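Local coordinates for protein putative phosphomannomutase (Thermus thermophilus, PDB 1TUO) that probably acts as a magnesium-dependent phosphosugar mutase of the phosphohexose mutase family, moving a phosphate group between positions on a sugar, at residues Thr311-Lys316 and Gly331-Gly336; Ala426-Arg431 and Glu456-Leu461; Val443-Pro448 and Arg452-Glu457. All coordinates share one frame; numbering follows the deposited sequence.

Contact 1 of 3, residues Thr311-Lys316 and Gly331-Gly336; sequences TPVGFK and GEESGG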
# COMPACT_ATOMS: atom_id res chain seq x y z
N THR A 311 11.59 9.46 -5.79
CA THR A 311 12.01 9.50 -4.40
C THR A 311 12.61 8.17 -3.96
O THR A 311 12.43 7.15 -4.61
CB THR A 311 10.81 9.76 -3.48
OG1 THR A 311 9.87 8.68 -3.62
CG2 THR A 311 10.13 11.07 -3.84
N PRO A 312 13.37 8.18 -2.86
CA PRO A 312 13.97 6.93 -2.37
C PRO A 312 12.79 6.07 -1.92
O PRO A 312 11.69 6.58 -1.75
CB PRO A 312 14.82 7.39 -1.20
CG PRO A 312 15.22 8.79 -1.60
CD PRO A 312 13.92 9.34 -2.14
N VAL A 313 13.02 4.78 -1.71
CA VAL A 313 11.94 3.91 -1.26
C VAL A 313 11.52 4.32 0.16
O VAL A 313 12.36 4.60 1.02
CB VAL A 313 12.36 2.43 -1.27
CG1 VAL A 313 11.28 1.57 -0.63
CG2 VAL A 313 12.60 1.98 -2.70
N GLY A 314 10.21 4.36 0.38
CA GLY A 314 9.66 4.75 1.66
C GLY A 314 8.51 5.69 1.33
O GLY A 314 8.73 6.72 0.71
N PHE A 315 7.30 5.35 1.74
CA PHE A 315 6.16 6.19 1.42
C PHE A 315 6.22 7.59 2.03
O PHE A 315 5.55 8.51 1.56
CB PHE A 315 4.85 5.50 1.81
CG PHE A 315 3.63 6.17 1.24
CD1 PHE A 315 2.93 7.12 1.98
CD2 PHE A 315 3.19 5.88 -0.05
CE1 PHE A 315 1.81 7.77 1.44
CE2 PHE A 315 2.08 6.51 -0.59
CZ PHE A 315 1.39 7.46 0.16
N LYS A 316 7.03 7.75 3.07
CA LYS A 316 7.16 9.05 3.71
C LYS A 316 7.57 10.11 2.68
O LYS A 316 7.12 11.26 2.75
CB LYS A 316 8.21 9.00 4.83
CG LYS A 316 9.61 8.64 4.37
CD LYS A 316 10.60 8.67 5.53
CE LYS A 316 11.96 8.14 5.09
NZ LYS A 316 12.49 9.47 4.78
N GLY A 331 3.10 6.49 -6.39
CA GLY A 331 3.12 5.05 -6.28
C GLY A 331 4.45 4.39 -6.00
O GLY A 331 5.51 4.99 -6.18
N GLU A 332 4.36 3.15 -5.55
CA GLU A 332 5.53 2.35 -5.24
C GLU A 332 5.51 1.08 -6.09
O GLU A 332 4.49 0.72 -6.67
CB GLU A 332 5.52 1.97 -3.76
CG GLU A 332 5.59 3.15 -2.82
CD GLU A 332 5.50 2.71 -1.38
OE1 GLU A 332 6.08 3.40 -0.51
OE2 GLU A 332 4.84 1.68 -1.12
N GLU A 333 6.65 0.40 -6.14
CA GLU A 333 6.77 -0.82 -6.92
C GLU A 333 6.10 -2.01 -6.23
O GLU A 333 6.04 -3.11 -6.78
CB GLU A 333 8.24 -1.13 -7.17
CG GLU A 333 9.15 -0.61 -6.07
CD GLU A 333 8.78 -1.15 -4.70
OE1 GLU A 333 8.74 -0.36 -3.74
OE2 GLU A 333 8.54 -2.37 -4.59
N SER A 334 5.57 -1.77 -5.03
CA SER A 334 4.93 -2.82 -4.24
C SER A 334 3.41 -2.89 -4.30
O SER A 334 2.80 -3.70 -3.60
CB SER A 334 5.36 -2.71 -2.78
OG SER A 334 6.74 -3.02 -2.65
N GLY A 335 2.79 -2.04 -5.11
CA GLY A 335 1.35 -2.07 -5.23
C GLY A 335 0.63 -0.98 -4.46
O GLY A 335 -0.59 -0.84 -4.55
N GLY A 336 1.39 -0.21 -3.68
CA GLY A 336 0.78 0.87 -2.92
C GLY A 336 0.64 2.09 -3.81
O GLY A 336 1.61 2.50 -4.45
O HOH W 1 8.38 4.37 -1.60
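Glu332 carries most of this contact: its carboxylate oxygen OE1 reaches the start of helix 315-322 and meets Phe315. OE1 lies 3.4 Å from Phe315 CB and 3.8 Å from Phe315 CD2, at the ring's edge and in its plane. The two side chains cross at about a right angle, with ring and carboxylate planes 82° apart, so this is an edge approach and not a stack. Phe315 turns its ring to this place with CG opposite the backbone N (chi1 -168°), while Glu332 runs straight beyond CG and thereby spans the distance between the loops. The Phe315 N is also near OE1, but the angle is too poor for a hydrogen bond.

The polar link is instead made by a water molecule, which accepts from Gly314 N at 2.7 Å and donates to Glu332 OE1 at 2.7 Å. The other oxygen, OE2, forms a salt bridge with Arg346, so one oxygen is held through water and the other by an arginine.

Residues 331-335 read Gly-Glu-Glu-Ser-Gly and match the GExSG-type sugar-recognition loop of domain III in phosphohexomutases; a comparable role here is probable. The backbone supports this loop as a type I turn from Glu332 to Gly335, and Glu332 N donates to Gly336 O at 3.0 Å.

Within the turn, Ser334 OG donates to Glu333 OE2 at 2.7 Å, on the syn side but 28° out of the carboxylate plane. Glu333 OE1 takes a further hydrogen bond from Asn290 ND2, which joins the turn to the end of strand 286-290. Val313 adds a loose methyl-to-carboxylate approach, with CG1 4.5 Å from Glu333 OE1.

Contact 2 of 3, residues Ala426-Arg431 and Glu456-Leu461; sequences AWVLFR and EEARKL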
# COMPACT_ATOMS: atom_id res chain seq x y z
N ALA A 426 16.93 -1.15 -20.44
CA ALA A 426 16.99 -2.03 -19.28
C ALA A 426 17.63 -1.36 -18.06
O ALA A 426 18.50 -0.50 -18.20
CB ALA A 426 17.75 -3.31 -19.63
N TRP A 427 17.19 -1.76 -16.87
CA TRP A 427 17.72 -1.21 -15.63
C TRP A 427 17.83 -2.32 -14.58
O TRP A 427 16.96 -3.18 -14.47
CB TRP A 427 16.81 -0.07 -15.12
CG TRP A 427 16.27 -0.23 -13.70
CD1 TRP A 427 16.98 -0.55 -12.58
CD2 TRP A 427 14.91 -0.09 -13.28
NE1 TRP A 427 16.15 -0.62 -11.49
CE2 TRP A 427 14.87 -0.35 -11.89
CE3 TRP A 427 13.71 0.22 -13.94
CZ2 TRP A 427 13.68 -0.29 -11.15
CZ3 TRP A 427 12.53 0.27 -13.20
CH2 TRP A 427 12.53 0.02 -11.82
N VAL A 428 18.92 -2.28 -13.82
CA VAL A 428 19.16 -3.25 -12.76
C VAL A 428 19.49 -2.50 -11.48
O VAL A 428 20.46 -1.74 -11.42
CB VAL A 428 20.34 -4.17 -13.11
CG1 VAL A 428 20.55 -5.18 -12.00
CG2 VAL A 428 20.08 -4.87 -14.43
N LEU A 429 18.68 -2.72 -10.45
CA LEU A 429 18.86 -2.04 -9.17
C LEU A 429 19.23 -2.99 -8.04
O LEU A 429 18.54 -3.99 -7.81
CB LEU A 429 17.57 -1.30 -8.80
CG LEU A 429 17.48 -0.67 -7.40
CD1 LEU A 429 18.47 0.48 -7.28
CD2 LEU A 429 16.06 -0.18 -7.15
N PHE A 430 20.31 -2.67 -7.34
CA PHE A 430 20.75 -3.46 -6.19
C PHE A 430 20.44 -2.65 -4.94
O PHE A 430 20.85 -1.49 -4.83
CB PHE A 430 22.26 -3.73 -6.23
CG PHE A 430 22.74 -4.38 -7.51
CD1 PHE A 430 22.97 -3.61 -8.64
CD2 PHE A 430 22.97 -5.75 -7.56
CE1 PHE A 430 23.45 -4.20 -9.81
CE2 PHE A 430 23.44 -6.35 -8.72
CZ PHE A 430 23.68 -5.58 -9.85
N ARG A 431 19.71 -3.24 -4.00
CA ARG A 431 19.37 -2.57 -2.75
C ARG A 431 19.63 -3.48 -1.56
O ARG A 431 19.02 -4.54 -1.43
CB ARG A 431 17.90 -2.15 -2.75
CG ARG A 431 17.63 -0.85 -3.47
CD ARG A 431 16.14 -0.51 -3.48
NE ARG A 431 15.55 -0.51 -2.15
CZ ARG A 431 15.93 0.29 -1.16
NH1 ARG A 431 16.90 1.17 -1.35
NH2 ARG A 431 15.33 0.22 0.02
N GLU A 456 20.20 -13.43 -13.76
CA GLU A 456 21.16 -14.52 -13.69
C GLU A 456 22.60 -14.03 -13.70
O GLU A 456 23.46 -14.57 -12.99
CB GLU A 456 20.95 -15.50 -14.85
CG GLU A 456 19.72 -16.39 -14.72
CD GLU A 456 19.78 -17.32 -13.52
OE1 GLU A 456 20.89 -17.77 -13.18
OE2 GLU A 456 18.71 -17.60 -12.93
N GLU A 457 22.88 -13.01 -14.51
CA GLU A 457 24.24 -12.47 -14.59
C GLU A 457 24.51 -11.52 -13.42
O GLU A 457 25.61 -11.47 -12.89
CB GLU A 457 24.44 -11.73 -15.91
CG GLU A 457 24.17 -12.55 -17.17
CD GLU A 457 25.15 -13.70 -17.37
OE1 GLU A 457 25.14 -14.30 -18.46
OE2 GLU A 457 25.92 -14.01 -16.43
N ALA A 458 23.49 -10.75 -13.04
CA ALA A 458 23.64 -9.81 -11.93
C ALA A 458 23.91 -10.57 -10.64
O ALA A 458 24.70 -10.15 -9.80
CB ALA A 458 22.38 -8.96 -11.79
N ARG A 459 23.24 -11.71 -10.50
CA ARG A 459 23.36 -12.57 -9.33
C ARG A 459 24.80 -13.00 -9.06
O ARG A 459 25.29 -12.92 -7.93
CB ARG A 459 22.48 -13.80 -9.54
CG ARG A 459 22.19 -14.62 -8.30
CD ARG A 459 21.16 -15.69 -8.64
NE ARG A 459 20.62 -16.36 -7.47
CZ ARG A 459 19.55 -17.14 -7.49
NH1 ARG A 459 18.91 -17.35 -8.63
NH2 ARG A 459 19.11 -17.72 -6.38
N LYS A 460 25.48 -13.46 -10.11
CA LYS A 460 26.86 -13.91 -9.99
C LYS A 460 27.81 -12.81 -9.54
O LYS A 460 29.00 -13.05 -9.32
CB LYS A 460 27.34 -14.49 -11.33
CG LYS A 460 26.44 -15.59 -11.88
CD LYS A 460 27.07 -16.28 -13.09
CE LYS A 460 27.35 -15.30 -14.22
NZ LYS A 460 27.95 -15.98 -15.40
N LEU A 461 27.28 -11.60 -9.39
CA LEU A 461 28.07 -10.46 -8.95
C LEU A 461 27.95 -10.24 -7.45
O LEU A 461 28.68 -9.44 -6.87
CB LEU A 461 27.61 -9.20 -9.70
CG LEU A 461 28.56 -8.64 -10.77
CD1 LEU A 461 29.20 -9.77 -11.56
CD2 LEU A 461 27.78 -7.71 -11.68
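Phe430 leaves strand 426-431 with its CB directed at the helix and meets Ala458 there with the far end of its ring. At CB the chain turns so that CG sits opposite the carbonyl carbon (chi1 -55°), and the ring extends from the sheet toward the helix. Its distal carbons make the contact: CE2 is 4.2 Å from Ala458 CB and 4.1 Å from Ala458 O, and the tip, CZ, comes to 4.1 Å from Ala458 CB. The methyl approaches the ring obliquely. Trp421 of the adjoining strand 419-423 packs edge-to-face with the same ring, and Ile441 touches Phe430 from strand 440-445.

Two residues earlier on the same strand, Val428 also points at the helix, and its CG1 lies 4.2 Å from Ala458 CB. One methyl group is thus shared by two strand side chains. No hydrogen bond joins the segments; apart from CE2 passing near Ala458 O, the side chains meet carbon to carbon, and the nearest CA pair, Val428 and Ala458, is 8.0 Å apart. Here the last turn of helix 448-459 packs on one face of the antiparallel sheet, as helices do in the TBP-like C-terminal domain of this family.

Contact 3 of 3, residues Val443-Pro448 and Arg452-Glu457; sequences VEAQSP and RALLEE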
# COMPACT_ATOMS: atom_id res chain seq x y z
N VAL A 443 14.74 -5.74 -11.45
CA VAL A 443 15.09 -5.63 -12.86
C VAL A 443 13.91 -5.34 -13.76
O VAL A 443 12.85 -5.96 -13.65
CB VAL A 443 15.77 -6.93 -13.39
CG1 VAL A 443 15.98 -6.84 -14.89
CG2 VAL A 443 17.12 -7.14 -12.70
N GLU A 444 14.11 -4.36 -14.64
CA GLU A 444 13.11 -4.01 -15.63
C GLU A 444 13.82 -4.08 -16.98
O GLU A 444 14.93 -3.55 -17.14
CB GLU A 444 12.55 -2.60 -15.43
CG GLU A 444 11.62 -2.21 -16.58
CD GLU A 444 10.83 -0.95 -16.31
OE1 GLU A 444 11.40 0.01 -15.77
OE2 GLU A 444 9.63 -0.93 -16.67
N ALA A 445 13.18 -4.73 -17.95
CA ALA A 445 13.74 -4.86 -19.29
C ALA A 445 12.59 -5.00 -20.29
O ALA A 445 11.42 -5.06 -19.90
CB ALA A 445 14.67 -6.06 -19.36
N GLN A 446 12.93 -5.07 -21.57
CA GLN A 446 11.93 -5.18 -22.62
C GLN A 446 11.19 -6.51 -22.71
O GLN A 446 10.07 -6.55 -23.22
CB GLN A 446 12.58 -4.88 -23.98
CG GLN A 446 11.70 -4.08 -24.93
CD GLN A 446 11.52 -2.63 -24.49
OE1 GLN A 446 10.82 -1.85 -25.16
NE2 GLN A 446 12.14 -2.26 -23.38
N SER A 447 11.78 -7.58 -22.21
CA SER A 447 11.14 -8.89 -22.26
C SER A 447 11.38 -9.68 -20.99
O SER A 447 12.33 -9.40 -20.25
CB SER A 447 11.68 -9.69 -23.44
OG SER A 447 13.04 -10.01 -23.24
N PRO A 448 10.53 -10.68 -20.71
CA PRO A 448 10.73 -11.48 -19.49
C PRO A 448 12.02 -12.29 -19.62
O PRO A 448 12.66 -12.60 -18.62
CB PRO A 448 9.50 -12.38 -19.46
CG PRO A 448 8.48 -11.63 -20.26
CD PRO A 448 9.29 -11.07 -21.39
N ARG A 452 15.08 -12.21 -16.96
CA ARG A 452 15.65 -13.40 -16.33
C ARG A 452 17.16 -13.51 -16.57
O ARG A 452 17.91 -13.87 -15.65
CB ARG A 452 14.95 -14.68 -16.83
CG ARG A 452 15.54 -15.98 -16.27
CD ARG A 452 15.51 -16.02 -14.74
NE ARG A 452 16.08 -17.26 -14.20
CZ ARG A 452 15.50 -18.46 -14.28
NH1 ARG A 452 14.32 -18.60 -14.87
NH2 ARG A 452 16.11 -19.52 -13.77
N ALA A 453 17.61 -13.21 -17.79
CA ALA A 453 19.03 -13.28 -18.10
C ALA A 453 19.80 -12.27 -17.24
O ALA A 453 20.82 -12.60 -16.63
CB ALA A 453 19.26 -12.98 -19.59
N LEU A 454 19.29 -11.05 -17.17
CA LEU A 454 19.93 -10.01 -16.37
C LEU A 454 20.08 -10.43 -14.92
O LEU A 454 21.14 -10.25 -14.32
CB LEU A 454 19.13 -8.71 -16.44
CG LEU A 454 19.28 -7.95 -17.75
CD1 LEU A 454 18.28 -6.80 -17.80
CD2 LEU A 454 20.70 -7.43 -17.88
N LEU A 455 19.02 -10.99 -14.35
CA LEU A 455 19.06 -11.44 -12.96
C LEU A 455 20.09 -12.54 -12.78
O LEU A 455 20.79 -12.59 -11.77
CB LEU A 455 17.68 -11.92 -12.52
CG LEU A 455 16.65 -10.83 -12.20
CD1 LEU A 455 15.28 -11.45 -12.00
CD2 LEU A 455 17.08 -10.08 -10.96
N GLU A 456 20.20 -13.43 -13.76
CA GLU A 456 21.16 -14.52 -13.69
C GLU A 456 22.60 -14.03 -13.70
O GLU A 456 23.46 -14.57 -12.99
CB GLU A 456 20.95 -15.50 -14.85
CG GLU A 456 19.72 -16.39 -14.72
CD GLU A 456 19.78 -17.32 -13.52
OE1 GLU A 456 20.89 -17.77 -13.18
OE2 GLU A 456 18.71 -17.60 -12.93
N GLU A 457 22.88 -13.01 -14.51
CA GLU A 457 24.24 -12.47 -14.59
C GLU A 457 24.51 -11.52 -13.42
O GLU A 457 25.61 -11.47 -12.89
CB GLU A 457 24.44 -11.73 -15.91
CG GLU A 457 24.17 -12.55 -17.17
CD GLU A 457 25.15 -13.70 -17.37
OE1 GLU A 457 25.14 -14.30 -18.46
OE2 GLU A 457 25.92 -14.01 -16.43
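Val443 is gripped by two successive leucines of the helix, one on each of its methyl groups. CG1 meets Leu454 CD1 at 3.7 Å, while CG2 meets Leu455 CD2 at 3.4 Å, tighter than ordinary carbon-carbon contact. The Val443 and Leu455 side chains lie alongside each other, running opposite ways. With CG1 placed opposite the backbone N (chi1 173°), the valine offers a different methyl to each leucine. Leu454 CD1 also reaches Ala445 CB at 4.0 Å, so the same tip touches both inward-facing residues of the strand end.

This is a strand-turn-helix unit in which strand 440-445 reverses into helix 448-459: the segment axes approach to 8.6 Å and run 141° apart, closer to antiparallel than to perpendicular. The helix thereby folds back over the sheet of the C-terminal domain.

Further out, Ser447 fixes the helix start. It occupies the N-cap position, and its OG accepts from Leu450 N. The first turn is then closed by Arg452 N donating to Pro448 O at 3.0 Å, with an N-H...O angle of 161°. On the outer side of the helix, Arg452 NE donates to Glu456 OE2 at 2.9 Å, almost in the guanidinium plane and on the anti side of the carboxylate, a salt bridge between residues one helical turn apart.

In the fold
Contact 1 comes first along the chain, in domain III, its centre about 8 Å from the centre of the chain. Contact 2 then opens on strand 426-431 and contact 3 on the following strand 440-445; both end on helix 448-459, sharing Glu456 and Glu457. Their centres lie about 8 Å apart and about 25 Å from the chain's centre, on one antiparallel sheet of the C-terminal domain, where Trp427 N lies 2.9 Å from Glu444 O, a probable hydrogen bond. Contacts 1 and 2 are about 20 Å apart between centres, yet Val313 CG2 touches Arg431 NE at 3.9 Å and Val313 N bonds Asp417 OD2. Segment 311-316, facing the probable sugar-recognition loop, therefore touches the C-terminal domain.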